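Local coordinates for pectate lyase (Pectobacterium carotovorum, PDB 4U49), which probably cleaves polygalacturonate and methylated pectins by calcium-dependent, endo-acting elimination, leaving unsaturated galacturonosyl groups at the non-reducing ends, at residues F75-A80 with Y86-D91. Sequence-based numbering, arbitrary orientation.
Sequences FTDLTA and YWYWVD
D77 OD1 takes a hydrogen bond of 2.6 Å from Y88 OH, bridging the two sheets of a fibronectin type III-like beta-sandwich. Strand 74-77 edges the three-stranded sheet and strand 87-94 lies within the four-stranded one. With the CA atoms of D77 and Y88 10.3 Å apart, the span is bridged by side chains, and the pair illustrates how a buried polar group can be satisfied from several directions. The carboxylate reaches across because D77 CG stands anti to its own N (chi1 -176°). OD1 lies at the edge of the phenol ring, in its plane, yet the two flat groups are nearly perpendicular, at 82°. The hydroxyl meets OD1 on its anti side, 18° out of the carboxylate plane. The other oxygen, OD2, accepts from T79 N at 3.0 Å, closing an Asx turn where the strand gives way to the loop, and also forms a salt bridge with R53 of strand 46-54. These bonds fix the rotation of the carboxylate, and the arginine would be expected to favour its charged form. R53 also makes a cation-pi contact with Y86, whose OH bonds back to N81 N, an arrangement that fits a tyrosine corner. The A80 methyl touches both tyrosines: CB lies 3.7 Å from Y88 OH and comes obliquely to the Y86 ring, 3.6 Å from CE2.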
# COMPACT_ATOMS: atom_id res chain seq x y z
N PHE A 75 -1.93 5.74 -10.50
CA PHE A 75 -2.81 6.77 -11.02
C PHE A 75 -4.25 6.28 -11.00
O PHE A 75 -4.52 5.12 -11.32
CB PHE A 75 -2.41 7.19 -12.44
CG PHE A 75 -3.35 8.19 -13.06
CD1 PHE A 75 -3.26 9.53 -12.72
CD2 PHE A 75 -4.31 7.80 -13.97
CE1 PHE A 75 -4.12 10.46 -13.28
CE2 PHE A 75 -5.17 8.72 -14.53
CZ PHE A 75 -5.08 10.05 -14.19
N THR A 76 -5.17 7.16 -10.64
CA THR A 76 -6.59 6.82 -10.63
C THR A 76 -7.32 7.50 -11.78
O THR A 76 -7.39 8.72 -11.85
CB THR A 76 -7.27 7.23 -9.30
OG1 THR A 76 -6.65 6.53 -8.21
CG2 THR A 76 -8.75 6.88 -9.34
N ASP A 77 -7.88 6.70 -12.68
CA ASP A 77 -8.62 7.22 -13.82
C ASP A 77 -10.12 7.21 -13.53
O ASP A 77 -10.73 6.14 -13.42
CB ASP A 77 -8.31 6.42 -15.09
CG ASP A 77 -8.99 6.98 -16.33
OD1 ASP A 77 -8.93 6.33 -17.39
OD2 ASP A 77 -9.60 8.07 -16.25
N LEU A 78 -10.71 8.39 -13.42
CA LEU A 78 -12.13 8.53 -13.13
C LEU A 78 -12.93 9.00 -14.35
O LEU A 78 -14.14 9.19 -14.26
CB LEU A 78 -12.35 9.49 -11.97
CG LEU A 78 -11.75 9.08 -10.62
CD1 LEU A 78 -12.07 10.12 -9.55
CD2 LEU A 78 -12.26 7.72 -10.20
N THR A 79 -12.25 9.18 -15.48
CA THR A 79 -12.89 9.77 -16.66
C THR A 79 -13.17 8.75 -17.76
O THR A 79 -13.77 9.09 -18.79
CB THR A 79 -12.04 10.90 -17.25
OG1 THR A 79 -10.82 10.37 -17.78
CG2 THR A 79 -11.71 11.95 -16.19
N ALA A 80 -12.75 7.51 -17.56
CA ALA A 80 -12.93 6.48 -18.58
C ALA A 80 -14.38 6.01 -18.65
O ALA A 80 -15.08 5.98 -17.64
CB ALA A 80 -12.01 5.30 -18.29
N TYR A 86 -10.24 -0.58 -22.19
CA TYR A 86 -9.18 0.37 -22.50
C TYR A 86 -7.79 -0.25 -22.45
O TYR A 86 -7.57 -1.26 -21.79
CB TYR A 86 -9.22 1.56 -21.54
CG TYR A 86 -10.35 2.53 -21.79
CD1 TYR A 86 -10.24 3.51 -22.77
CD2 TYR A 86 -11.51 2.49 -21.04
CE1 TYR A 86 -11.27 4.41 -23.00
CE2 TYR A 86 -12.55 3.37 -21.27
CZ TYR A 86 -12.41 4.33 -22.24
OH TYR A 86 -13.44 5.22 -22.46
N TRP A 87 -6.86 0.38 -23.16
CA TRP A 87 -5.44 0.08 -23.01
C TRP A 87 -4.78 1.30 -22.38
O TRP A 87 -5.18 2.43 -22.62
CB TRP A 87 -4.80 -0.27 -24.35
CG TRP A 87 -5.29 -1.56 -24.92
CD1 TRP A 87 -6.43 -1.76 -25.65
CD2 TRP A 87 -4.66 -2.84 -24.82
NE1 TRP A 87 -6.55 -3.08 -26.00
CE2 TRP A 87 -5.47 -3.77 -25.50
CE3 TRP A 87 -3.49 -3.30 -24.20
CZ2 TRP A 87 -5.15 -5.12 -25.60
CZ3 TRP A 87 -3.17 -4.64 -24.30
CH2 TRP A 87 -4.00 -5.54 -24.99
N TYR A 88 -3.76 1.06 -21.55
CA TYR A 88 -3.05 2.14 -20.88
C TYR A 88 -1.55 2.00 -21.05
O TYR A 88 -1.03 0.89 -21.21
CB TYR A 88 -3.39 2.18 -19.39
CG TYR A 88 -4.80 2.63 -19.05
CD1 TYR A 88 -5.08 3.96 -18.78
CD2 TYR A 88 -5.84 1.71 -18.97
CE1 TYR A 88 -6.36 4.37 -18.45
CE2 TYR A 88 -7.12 2.11 -18.65
CZ TYR A 88 -7.37 3.44 -18.39
OH TYR A 88 -8.65 3.84 -18.06
N TRP A 89 -0.85 3.13 -21.01
CA TRP A 89 0.61 3.18 -20.97
C TRP A 89 1.06 4.24 -19.98
O TRP A 89 0.39 5.25 -19.81
CB TRP A 89 1.21 3.51 -22.35
CG TRP A 89 0.93 2.54 -23.43
CD1 TRP A 89 1.77 1.56 -23.89
CD2 TRP A 89 -0.26 2.45 -24.23
NE1 TRP A 89 1.17 0.87 -24.91
CE2 TRP A 89 -0.07 1.39 -25.14
CE3 TRP A 89 -1.46 3.16 -24.25
CZ2 TRP A 89 -1.04 1.03 -26.07
CZ3 TRP A 89 -2.43 2.80 -25.17
CH2 TRP A 89 -2.21 1.74 -26.07
N VAL A 90 2.21 4.03 -19.35
CA VAL A 90 2.88 5.13 -18.65
C VAL A 90 4.27 5.34 -19.26
O VAL A 90 5.00 4.39 -19.55
CB VAL A 90 3.00 4.88 -17.12
CG1 VAL A 90 1.62 4.80 -16.49
CG2 VAL A 90 3.80 3.63 -16.81
N ASP A 91 4.62 6.60 -19.48
CA ASP A 91 5.94 6.97 -19.98
C ASP A 91 6.71 7.65 -18.86
O ASP A 91 6.17 8.52 -18.18
CB ASP A 91 5.84 7.91 -21.19
CG ASP A 91 5.44 7.19 -22.47
OD1 ASP A 91 5.02 6.02 -22.40
OD2 ASP A 91 5.55 7.81 -23.55